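Local coordinates for protein uncharacterized tRNA/rRNA methyltransferase HI_0380 (Haemophilus influenzae, PDB 3ILK) that probably methylates tRNA or rRNA with S-adenosyl-L-methionine as donor, as a dimeric member of the SpoU/TrmH family of SPOUT methyltransferases, at residues 176-187 / 213-223; 95-104 / 155-163. All coordinates share one frame; numbering follows the deposited sequence.

Contact 1 (176-187 / 213-223); sequences NYPTTDQLAYFF and YYRAKLEKNEL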
loop_
_atom_site.group_PDB
_atom_site.type_symbol
_atom_site.label_atom_id
_atom_site.label_comp_id
_atom_site.label_asym_id
_atom_site.label_seq_id
_atom_site.Cartn_x
_atom_site.Cartn_y
_atom_site.Cartn_z
ATOM N N ASN A 176 -6.957 27.447 -8.939
ATOM C CA ASN A 176 -8.279 27.921 -8.544
ATOM C C ASN A 176 -8.587 27.735 -7.049
ATOM O O ASN A 176 -9.049 26.667 -6.588
ATOM C CB ASN A 176 -9.377 27.307 -9.410
ATOM C CG ASN A 176 -10.723 27.972 -9.185
ATOM O OD1 ASN A 176 -10.800 29.105 -8.670
ATOM N ND2 ASN A 176 -11.803 27.274 -9.566
ATOM N N TYR A 177 -8.303 28.797 -6.303
ATOM C CA TYR A 177 -8.729 28.916 -4.919
ATOM C C TYR A 177 -9.726 30.069 -4.860
ATOM O O TYR A 177 -9.593 31.032 -5.585
ATOM C CB TYR A 177 -7.546 29.177 -3.983
ATOM C CG TYR A 177 -6.804 27.926 -3.573
ATOM C CD1 TYR A 177 -7.324 27.078 -2.589
ATOM C CD2 TYR A 177 -5.579 27.586 -4.160
ATOM C CE1 TYR A 177 -6.651 25.916 -2.201
ATOM C CE2 TYR A 177 -4.890 26.421 -3.779
ATOM C CZ TYR A 177 -5.437 25.595 -2.796
ATOM O OH TYR A 177 -4.783 24.446 -2.404
ATOM N N PRO A 178 -10.744 29.959 -4.006
ATOM C CA PRO A 178 -11.713 31.053 -3.926
ATOM C C PRO A 178 -11.071 32.363 -3.461
ATOM O O PRO A 178 -10.018 32.357 -2.837
ATOM C CB PRO A 178 -12.707 30.575 -2.867
ATOM C CG PRO A 178 -11.969 29.511 -2.091
ATOM C CD PRO A 178 -11.036 28.870 -3.059
ATOM N N THR A 179 -11.731 33.471 -3.750
ATOM C CA THR A 179 -11.243 34.775 -3.322
ATOM C C THR A 179 -11.658 34.968 -1.870
ATOM O O THR A 179 -12.471 34.202 -1.344
ATOM C CB THR A 179 -11.810 35.900 -4.194
ATOM O OG1 THR A 179 -13.245 35.882 -4.132
ATOM C CG2 THR A 179 -11.375 35.726 -5.634
ATOM N N THR A 180 -11.085 35.983 -1.230
ATOM C CA THR A 180 -11.419 36.338 0.155
ATOM C C THR A 180 -12.901 36.641 0.266
ATOM O O THR A 180 -13.548 36.253 1.226
ATOM C CB THR A 180 -10.662 37.651 0.653
ATOM O OG1 THR A 180 -9.269 37.593 0.329
ATOM C CG2 THR A 180 -10.771 37.777 2.166
ATOM N N ASP A 181 -13.430 37.390 -0.697
ATOM C CA ASP A 181 -14.851 37.726 -0.703
ATOM C C ASP A 181 -15.739 36.478 -0.945
ATOM O O ASP A 181 -16.831 36.314 -0.380
ATOM C CB ASP A 181 -15.100 38.881 -1.677
ATOM C CG ASP A 181 -14.837 38.521 -3.139
ATOM O OD1 ASP A 181 -13.670 38.384 -3.565
ATOM O OD2 ASP A 181 -15.818 38.478 -3.893
ATOM N N GLN A 182 -15.274 35.556 -1.759
ATOM C CA GLN A 182 -16.102 34.376 -1.979
ATOM C C GLN A 182 -16.320 33.618 -0.678
ATOM O O GLN A 182 -17.474 33.325 -0.306
ATOM C CB GLN A 182 -15.521 33.519 -3.074
ATOM C CG GLN A 182 -15.918 34.004 -4.434
ATOM C CD GLN A 182 -14.980 33.559 -5.523
ATOM O OE1 GLN A 182 -13.902 33.057 -5.247
ATOM N NE2 GLN A 182 -15.376 33.763 -6.762
ATOM N N LEU A 183 -15.234 33.373 0.057
ATOM C CA LEU A 183 -15.296 32.611 1.323
ATOM C C LEU A 183 -16.097 33.386 2.372
ATOM O O LEU A 183 -16.902 32.838 3.132
ATOM C CB LEU A 183 -13.893 32.400 1.886
ATOM C CG LEU A 183 -12.874 31.475 1.240
ATOM C CD1 LEU A 183 -11.532 31.629 1.967
ATOM C CD2 LEU A 183 -13.310 29.992 1.365
ATOM N N ALA A 184 -15.889 34.689 2.390
ATOM C CA ALA A 184 -16.586 35.525 3.321
ATOM C C ALA A 184 -18.067 35.429 3.027
ATOM O O ALA A 184 -18.859 35.248 3.946
ATOM C CB ALA A 184 -16.085 37.020 3.204
ATOM N N TYR A 185 -18.442 35.513 1.753
ATOM C CA TYR A 185 -19.845 35.418 1.397
ATOM C C TYR A 185 -20.399 34.118 1.963
ATOM O O TYR A 185 -21.505 34.093 2.509
ATOM C CB TYR A 185 -20.041 35.433 -0.118
ATOM C CG TYR A 185 -21.502 35.367 -0.505
ATOM C CD1 TYR A 185 -22.167 36.533 -0.877
ATOM C CD2 TYR A 185 -22.236 34.132 -0.478
ATOM C CE1 TYR A 185 -23.483 36.530 -1.215
ATOM C CE2 TYR A 185 -23.575 34.117 -0.816
ATOM C CZ TYR A 185 -24.185 35.340 -1.188
ATOM O OH TYR A 185 -25.495 35.438 -1.566
ATOM N N PHE A 186 -19.610 33.052 1.833
ATOM C CA PHE A 186 -19.991 31.671 2.291
ATOM C C PHE A 186 -20.225 31.616 3.799
ATOM O O PHE A 186 -21.019 30.798 4.291
ATOM C CB PHE A 186 -18.857 30.684 1.965
ATOM C CG PHE A 186 -19.002 29.292 2.643
ATOM C CD1 PHE A 186 -20.101 28.524 2.410
ATOM C CD2 PHE A 186 -18.016 28.798 3.511
ATOM C CE1 PHE A 186 -20.235 27.251 3.007
ATOM C CE2 PHE A 186 -18.151 27.575 4.128
ATOM C CZ PHE A 186 -19.243 26.784 3.864
ATOM N N PHE A 187 -19.492 32.435 4.554
ATOM C CA PHE A 187 -19.638 32.411 6.009
ATOM C C PHE A 187 -20.923 33.124 6.395
ATOM O O PHE A 187 -21.719 32.562 7.126
ATOM C CB PHE A 187 -18.420 32.995 6.746
ATOM C CG PHE A 187 -17.150 32.212 6.555
ATOM C CD1 PHE A 187 -17.122 30.821 6.771
ATOM C CD2 PHE A 187 -15.973 32.865 6.210
ATOM C CE1 PHE A 187 -15.938 30.099 6.606
ATOM C CE2 PHE A 187 -14.790 32.163 6.038
ATOM C CZ PHE A 187 -14.770 30.782 6.223
ATOM N N TYR A 213 -12.436 25.999 8.348
ATOM C CA TYR A 213 -12.413 26.148 6.896
ATOM C C TYR A 213 -11.156 26.845 6.379
ATOM O O TYR A 213 -10.622 26.440 5.343
ATOM C CB TYR A 213 -13.719 26.759 6.361
ATOM C CG TYR A 213 -14.851 25.753 6.400
ATOM C CD1 TYR A 213 -14.712 24.512 5.773
ATOM C CD2 TYR A 213 -16.053 26.018 7.075
ATOM C CE1 TYR A 213 -15.722 23.582 5.796
ATOM C CE2 TYR A 213 -17.093 25.044 7.112
ATOM C CZ TYR A 213 -16.909 23.837 6.464
ATOM O OH TYR A 213 -17.891 22.842 6.478
ATOM N N TYR A 214 -10.673 27.842 7.124
ATOM C CA TYR A 214 -9.358 28.456 6.870
ATOM C C TYR A 214 -8.218 27.435 7.026
ATOM O O TYR A 214 -7.304 27.385 6.201
ATOM C CB TYR A 214 -9.094 29.677 7.782
ATOM C CG TYR A 214 -9.914 30.916 7.434
ATOM C CD1 TYR A 214 -10.056 31.335 6.105
ATOM C CD2 TYR A 214 -10.527 31.683 8.424
ATOM C CE1 TYR A 214 -10.808 32.446 5.771
ATOM C CE2 TYR A 214 -11.282 32.828 8.092
ATOM C CZ TYR A 214 -11.417 33.195 6.766
ATOM O OH TYR A 214 -12.149 34.315 6.406
ATOM N N ARG A 215 -8.270 26.628 8.077
ATOM C CA ARG A 215 -7.299 25.546 8.244
ATOM C C ARG A 215 -7.348 24.589 7.036
ATOM O O ARG A 215 -6.317 24.170 6.514
ATOM C CB ARG A 215 -7.563 24.806 9.551
ATOM C CG ARG A 215 -6.349 24.125 10.152
ATOM C CD ARG A 215 -6.671 23.547 11.514
ATOM N NE ARG A 215 -7.425 22.294 11.417
ATOM C CZ ARG A 215 -8.676 22.124 11.843
ATOM N NH1 ARG A 215 -9.339 23.122 12.415
ATOM N NH2 ARG A 215 -9.263 20.942 11.706
ATOM N N ALA A 216 -8.557 24.264 6.594
ATOM C CA ALA A 216 -8.769 23.420 5.409
ATOM C C ALA A 216 -8.108 23.980 4.138
ATOM O O ALA A 216 -7.490 23.224 3.370
ATOM C CB ALA A 216 -10.263 23.205 5.174
ATOM N N LYS A 217 -8.226 25.303 3.958
ATOM C CA LYS A 217 -7.881 26.000 2.714
ATOM C C LYS A 217 -8.760 25.410 1.595
ATOM O O LYS A 217 -8.353 24.517 0.839
ATOM C CB LYS A 217 -6.384 25.900 2.397
ATOM C CG LYS A 217 -5.795 27.223 1.822
ATOM C CD LYS A 217 -4.729 27.020 0.724
ATOM C CE LYS A 217 -3.609 26.062 1.157
ATOM N NZ LYS A 217 -2.577 25.841 0.090
ATOM N N LEU A 218 -9.997 25.885 1.536
ATOM C CA LEU A 218 -10.981 25.341 0.617
ATOM C C LEU A 218 -10.550 25.524 -0.833
ATOM O O LEU A 218 -10.107 26.616 -1.227
ATOM C CB LEU A 218 -12.324 26.071 0.810
ATOM C CG LEU A 218 -13.019 25.866 2.160
ATOM C CD1 LEU A 218 -14.304 26.671 2.202
ATOM C CD2 LEU A 218 -13.329 24.411 2.358
ATOM N N GLU A 219 -10.693 24.473 -1.639
ATOM C CA GLU A 219 -10.603 24.680 -3.082
ATOM C C GLU A 219 -11.901 25.360 -3.594
ATOM O O GLU A 219 -12.955 25.275 -2.945
ATOM C CB GLU A 219 -10.292 23.378 -3.807
ATOM C CG GLU A 219 -8.853 22.898 -3.592
ATOM C CD GLU A 219 -8.645 21.426 -3.942
ATOM O OE1 GLU A 219 -9.389 20.893 -4.788
ATOM O OE2 GLU A 219 -7.733 20.794 -3.370
ATOM N N LYS A 220 -11.816 26.024 -4.745
ATOM C CA LYS A 220 -12.984 26.711 -5.325
ATOM C C LYS A 220 -14.124 25.733 -5.618
ATOM O O LYS A 220 -15.291 26.054 -5.374
ATOM C CB LYS A 220 -12.603 27.517 -6.569
ATOM C CG LYS A 220 -13.754 28.350 -7.194
ATOM C CD LYS A 220 -14.430 29.342 -6.222
ATOM C CE LYS A 220 -15.733 29.932 -6.829
ATOM N NZ LYS A 220 -15.474 30.685 -8.109
ATOM N N ASN A 221 -13.787 24.532 -6.090
ATOM C CA ASN A 221 -14.804 23.523 -6.344
ATOM C C ASN A 221 -15.422 22.960 -5.052
ATOM O O ASN A 221 -16.622 22.714 -5.011
ATOM C CB ASN A 221 -14.324 22.429 -7.307
ATOM C CG ASN A 221 -13.557 21.350 -6.618
ATOM O OD1 ASN A 221 -14.007 20.197 -6.548
ATOM N ND2 ASN A 221 -12.384 21.704 -6.080
ATOM N N GLU A 222 -14.609 22.807 -4.004
ATOM C CA GLU A 222 -15.126 22.551 -2.653
ATOM C C GLU A 222 -16.053 23.675 -2.152
ATOM O O GLU A 222 -17.179 23.421 -1.653
ATOM C CB GLU A 222 -13.971 22.345 -1.672
ATOM C CG GLU A 222 -13.169 21.073 -1.925
ATOM C CD GLU A 222 -11.847 21.025 -1.180
ATOM O OE1 GLU A 222 -11.397 22.066 -0.669
ATOM O OE2 GLU A 222 -11.238 19.923 -1.096
ATOM N N LEU A 223 -15.611 24.930 -2.283
ATOM C CA LEU A 223 -16.503 26.022 -1.922
ATOM C C LEU A 223 -17.809 25.863 -2.717
ATOM O O LEU A 223 -18.888 25.973 -2.152
ATOM C CB LEU A 223 -15.836 27.399 -2.123
ATOM C CG LEU A 223 -16.633 28.647 -1.686
ATOM C CD1 LEU A 223 -16.958 28.581 -0.228
ATOM C CD2 LEU A 223 -15.786 29.886 -1.987
HETATM O O HOH W 1 -12.955 35.207 4.108
#
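Leu223 pushes its two methyls into a hollow walled by Pro178, Gln182 and Phe186. Leu223 CD2 presses on the proline ring, 3.3 Å from Pro178 CB, tighter than usual van der Waals contact, while CD1 lies against CB and CG of Phe186. With CG anti to the backbone N (chi1 -176°), the leucine fork reaches out from the first turn of its helix into that hollow. Next to it, Leu183 CD2 meets Leu218 CD1 at 3.6 Å, and the other methyl of Leu183 sits at the edge of the Tyr214 ring.

Two T-shaped pairs follow, the first buried, the second reaching the surface at Tyr214. The edge of Phe186 points at one face of Tyr213, planes 72° apart, and the edge of Phe187 at a face of Tyr214. A water bridges Tyr214 OH to Thr180 O.

Toward the surface, the Asn176 amide lies across CB and CG of Lys220, with Asn176 ND2 3.1 Å from Lys220 CB, and Lys220 N gives a weak hydrogen bond, 3.4 Å, to Asn176 O. The Tyr177 ring edge meets Leu218 O, 3.1 Å from Tyr177 CD1, and Lys217 crosses that ring at about a right angle. In the capping box that starts helix 180-197, Gln182 OE1 accepts from Thr179 N and Gln182 N donates to Thr179 OG1. Tyr213 OH hydrogen-bonds to Tyr213 OH of the second subunit. The chemistry is thus that of a small helical core, held by shape and aromatic edges, with a single, weak direct hydrogen bond joining the segments.

Contact 2 (95-104 / 155-163); sequences PRECAEKVVA and ELRMAFLVQ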
loop_
_atom_site.group_PDB
_atom_site.type_symbol
_atom_site.label_atom_id
_atom_site.label_comp_id
_atom_site.label_asym_id
_atom_site.label_seq_id
_atom_site.Cartn_x
_atom_site.Cartn_y
_atom_site.Cartn_z
ATOM N N PRO A 95 15.494 0.239 1.757
ATOM C CA PRO A 95 15.027 0.232 0.367
ATOM C C PRO A 95 14.293 1.487 -0.112
ATOM O O PRO A 95 14.437 1.853 -1.275
ATOM C CB PRO A 95 14.054 -0.946 0.349
ATOM C CG PRO A 95 14.637 -1.894 1.342
ATOM C CD PRO A 95 14.992 -0.954 2.464
ATOM N N ARG A 96 13.525 2.129 0.760
ATOM C CA ARG A 96 12.841 3.359 0.360
ATOM C C ARG A 96 13.843 4.475 -0.002
ATOM O O ARG A 96 13.818 4.985 -1.107
ATOM C CB ARG A 96 11.865 3.821 1.450
ATOM C CG ARG A 96 10.767 4.651 0.898
ATOM C CD ARG A 96 9.489 4.538 1.715
ATOM N NE ARG A 96 8.927 3.183 1.679
ATOM C CZ ARG A 96 7.917 2.755 2.449
ATOM N NH1 ARG A 96 7.487 1.502 2.320
ATOM N NH2 ARG A 96 7.334 3.569 3.346
ATOM N N GLU A 97 14.725 4.848 0.923
ATOM C CA GLU A 97 15.750 5.867 0.634
ATOM C C GLU A 97 16.617 5.401 -0.519
ATOM O O GLU A 97 16.968 6.152 -1.381
ATOM C CB GLU A 97 16.668 6.100 1.830
ATOM C CG GLU A 97 17.428 7.442 1.767
ATOM C CD GLU A 97 18.591 7.546 2.781
ATOM O OE1 GLU A 97 18.545 6.869 3.850
ATOM O OE2 GLU A 97 19.539 8.333 2.515
ATOM N N CYS A 98 16.962 4.129 -0.526
ATOM C CA CYS A 98 17.796 3.622 -1.601
ATOM C C CYS A 98 17.177 3.870 -3.005
ATOM O O CYS A 98 17.858 4.349 -3.912
ATOM C CB CYS A 98 18.023 2.145 -1.415
ATOM S SG CYS A 98 19.099 1.575 -2.716
ATOM N N ALA A 99 15.882 3.552 -3.145
ATOM C CA ALA A 99 15.143 3.752 -4.404
ATOM C C ALA A 99 15.071 5.238 -4.799
ATOM O O ALA A 99 15.207 5.601 -5.987
ATOM C CB ALA A 99 13.721 3.138 -4.281
ATOM N N GLU A 100 14.877 6.113 -3.819
ATOM C CA GLU A 100 14.861 7.529 -4.154
ATOM C C GLU A 100 16.197 7.976 -4.733
ATOM O O GLU A 100 16.214 8.750 -5.691
ATOM C CB GLU A 100 14.520 8.395 -2.959
ATOM C CG GLU A 100 13.081 8.247 -2.552
ATOM C CD GLU A 100 12.847 8.805 -1.184
ATOM O OE1 GLU A 100 11.861 8.365 -0.533
ATOM O OE2 GLU A 100 13.674 9.659 -0.755
ATOM N N LYS A 101 17.303 7.481 -4.166
ATOM C CA LYS A 101 18.614 7.788 -4.734
ATOM C C LYS A 101 18.802 7.197 -6.117
ATOM O O LYS A 101 19.371 7.840 -6.956
ATOM C CB LYS A 101 19.736 7.214 -3.881
ATOM C CG LYS A 101 20.228 8.041 -2.725
ATOM C CD LYS A 101 21.457 7.264 -2.182
ATOM C CE LYS A 101 21.540 7.311 -0.689
ATOM N NZ LYS A 101 22.066 8.659 -0.247
ATOM N N VAL A 102 18.466 5.912 -6.317
ATOM C CA VAL A 102 18.646 5.295 -7.623
ATOM C C VAL A 102 17.893 6.118 -8.705
ATOM O O VAL A 102 18.478 6.522 -9.736
ATOM C CB VAL A 102 18.239 3.806 -7.551
ATOM C CG1 VAL A 102 18.422 3.107 -8.888
ATOM C CG2 VAL A 102 19.187 3.092 -6.506
ATOM N N VAL A 103 16.642 6.454 -8.402
ATOM C CA VAL A 103 15.778 7.106 -9.338
ATOM C C VAL A 103 16.272 8.516 -9.685
ATOM O O VAL A 103 16.035 8.991 -10.789
ATOM C CB VAL A 103 14.318 7.184 -8.777
ATOM C CG1 VAL A 103 13.976 8.615 -8.279
ATOM C CG2 VAL A 103 13.367 6.765 -9.834
ATOM N N ALA A 104 16.956 9.194 -8.764
ATOM C CA ALA A 104 17.510 10.527 -9.103
ATOM C C ALA A 104 18.976 10.403 -9.661
ATOM O O ALA A 104 19.600 11.407 -10.015
ATOM C CB ALA A 104 17.497 11.370 -7.878
ATOM N N GLU A 155 10.270 -1.360 -4.560
ATOM C CA GLU A 155 10.542 -0.004 -4.062
ATOM C C GLU A 155 11.103 0.826 -5.203
ATOM O O GLU A 155 10.785 1.994 -5.325
ATOM C CB GLU A 155 11.527 -0.017 -2.873
ATOM C CG GLU A 155 10.948 -0.353 -1.496
ATOM C CD GLU A 155 9.919 0.644 -0.947
ATOM O OE1 GLU A 155 9.685 0.630 0.266
ATOM O OE2 GLU A 155 9.354 1.462 -1.699
ATOM N N LEU A 156 11.896 0.208 -6.074
ATOM C CA LEU A 156 12.336 0.888 -7.289
ATOM C C LEU A 156 11.178 1.347 -8.187
ATOM O O LEU A 156 11.094 2.544 -8.590
ATOM C CB LEU A 156 13.363 0.084 -8.061
ATOM C CG LEU A 156 14.735 -0.125 -7.400
ATOM C CD1 LEU A 156 15.428 -1.218 -8.203
ATOM C CD2 LEU A 156 15.600 1.190 -7.324
ATOM N N ARG A 157 10.241 0.452 -8.443
ATOM C CA ARG A 157 9.134 0.835 -9.264
ATOM C C ARG A 157 8.320 1.950 -8.600
ATOM O O ARG A 157 7.903 2.913 -9.281
ATOM C CB ARG A 157 8.236 -0.341 -9.585
ATOM C CG ARG A 157 7.151 0.039 -10.585
ATOM C CD ARG A 157 6.307 -1.137 -11.086
ATOM N NE ARG A 157 5.385 -0.663 -12.128
ATOM C CZ ARG A 157 5.720 -0.529 -13.409
ATOM N NH1 ARG A 157 6.928 -0.854 -13.827
ATOM N NH2 ARG A 157 4.859 -0.046 -14.270
HETATM N N MSE A 158 8.096 1.823 -7.287
HETATM C CA MSE A 158 7.322 2.849 -6.543
HETATM C C MSE A 158 8.021 4.207 -6.605
HETATM O O MSE A 158 7.365 5.221 -6.713
HETATM C CB MSE A 158 7.141 2.486 -5.064
HETATM C CG MSE A 158 6.293 1.250 -4.826
HETATM SE SE MSE A 158 4.468 1.478 -5.501
HETATM C CE MSE A 158 4.009 2.934 -4.283
ATOM N N ALA A 159 9.354 4.209 -6.494
ATOM C CA ALA A 159 10.117 5.460 -6.605
ATOM C C ALA A 159 9.935 6.087 -7.995
ATOM O O ALA A 159 9.686 7.278 -8.112
ATOM C CB ALA A 159 11.587 5.213 -6.297
ATOM N N PHE A 160 10.047 5.252 -9.030
ATOM C CA PHE A 160 9.814 5.644 -10.406
ATOM C C PHE A 160 8.412 6.279 -10.640
ATOM O O PHE A 160 8.312 7.340 -11.294
ATOM C CB PHE A 160 10.085 4.427 -11.307
ATOM C CG PHE A 160 9.670 4.599 -12.761
ATOM C CD1 PHE A 160 10.387 5.438 -13.624
ATOM C CD2 PHE A 160 8.592 3.860 -13.283
ATOM C CE1 PHE A 160 10.013 5.574 -14.964
ATOM C CE2 PHE A 160 8.210 3.985 -14.622
ATOM C CZ PHE A 160 8.920 4.835 -15.462
ATOM N N LEU A 161 7.365 5.664 -10.067
ATOM C CA LEU A 161 5.985 6.100 -10.274
ATOM C C LEU A 161 5.694 7.405 -9.554
ATOM O O LEU A 161 5.046 8.278 -10.106
ATOM C CB LEU A 161 4.980 5.009 -9.864
ATOM C CG LEU A 161 5.104 3.647 -10.601
ATOM C CD1 LEU A 161 4.250 2.539 -10.002
ATOM C CD2 LEU A 161 4.801 3.768 -12.086
ATOM N N VAL A 162 6.185 7.527 -8.323
ATOM C CA VAL A 162 5.972 8.719 -7.505
ATOM C C VAL A 162 6.704 9.905 -8.154
ATOM O O VAL A 162 6.190 11.004 -8.199
ATOM C CB VAL A 162 6.438 8.477 -6.040
ATOM C CG1 VAL A 162 6.369 9.753 -5.217
ATOM C CG2 VAL A 162 5.591 7.397 -5.380
ATOM N N GLN A 163 7.897 9.658 -8.687
ATOM C CA GLN A 163 8.636 10.689 -9.412
ATOM C C GLN A 163 7.939 11.132 -10.699
ATOM O O GLN A 163 7.963 12.311 -11.037
ATOM C CB GLN A 163 10.052 10.211 -9.718
ATOM C CG GLN A 163 10.939 11.244 -10.381
ATOM C CD GLN A 163 12.058 10.586 -11.151
ATOM O OE1 GLN A 163 13.235 10.691 -10.779
ATOM N NE2 GLN A 163 11.695 9.856 -12.210
#
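Ala99 and Ala159 meet at the centre, CB to CB 3.6 Å, and two such small residues let the helices come within 8.4 Å axis to axis, crossing at -55°. Ala99 CB also rests on the backbone of the other helix, 3.3 Å from Glu155 O. On one flank Leu156 CD2 lies against Val102 CB at 3.7 Å, its methyl also close to both valine branches. Further along, Val103 lays CG2 over the start of Phe160, 3.7 Å from Phe160 N, and turns CG1 to the end of the Gln163 side chain.

At the other end Pro95 CB packs on Glu155 CG, and the glutamate, bent at chi2 (-64°), carries its carboxylate to Arg96. The arginine grips it side-on: Arg96 NE at 3.0 Å and NH1 at 3.1 Å both reach the one oxygen, Glu155 OE1, which lies in the guanidinium plane although the two flat groups are turned 67° apart. This salt bridge is shared with the dimer partner, since Arg96 NH1 also pairs with Glu155 of the second subunit, and Tyr154 of that subunit bonds to Glu155 OE1.

The apolar centre packs on the parallel sheet: Val102 touches Ile109 and Leu156 touches Ile111 of strand 109-113, while Pro95 reaches Leu132 of strand 130-132 and Ile134, a probable S-adenosyl-L-methionine site residue.

In the fold
Contact 2 belongs to the methyltransferase domain, its centre about 6 Å from that of the chain, where two helices pack beside the parallel sheet; the centre of contact 1 is about 33 Å from it, in the all-helical C-terminal part, away from the probable cofactor site. They share no helix, but helix 145-169 of contact 2 is followed in the chain by helix 180-197 of contact 1. Their nearest atoms are about 18 Å apart. Both are partly buried, and both carry charges to the second subunit. Contact 1 relies on larger aromatic and branched groups between helix ends and loops, contact 2 on small residues between crossing helices, where the Arg96–Glu155 pair also bridges the two segments themselves.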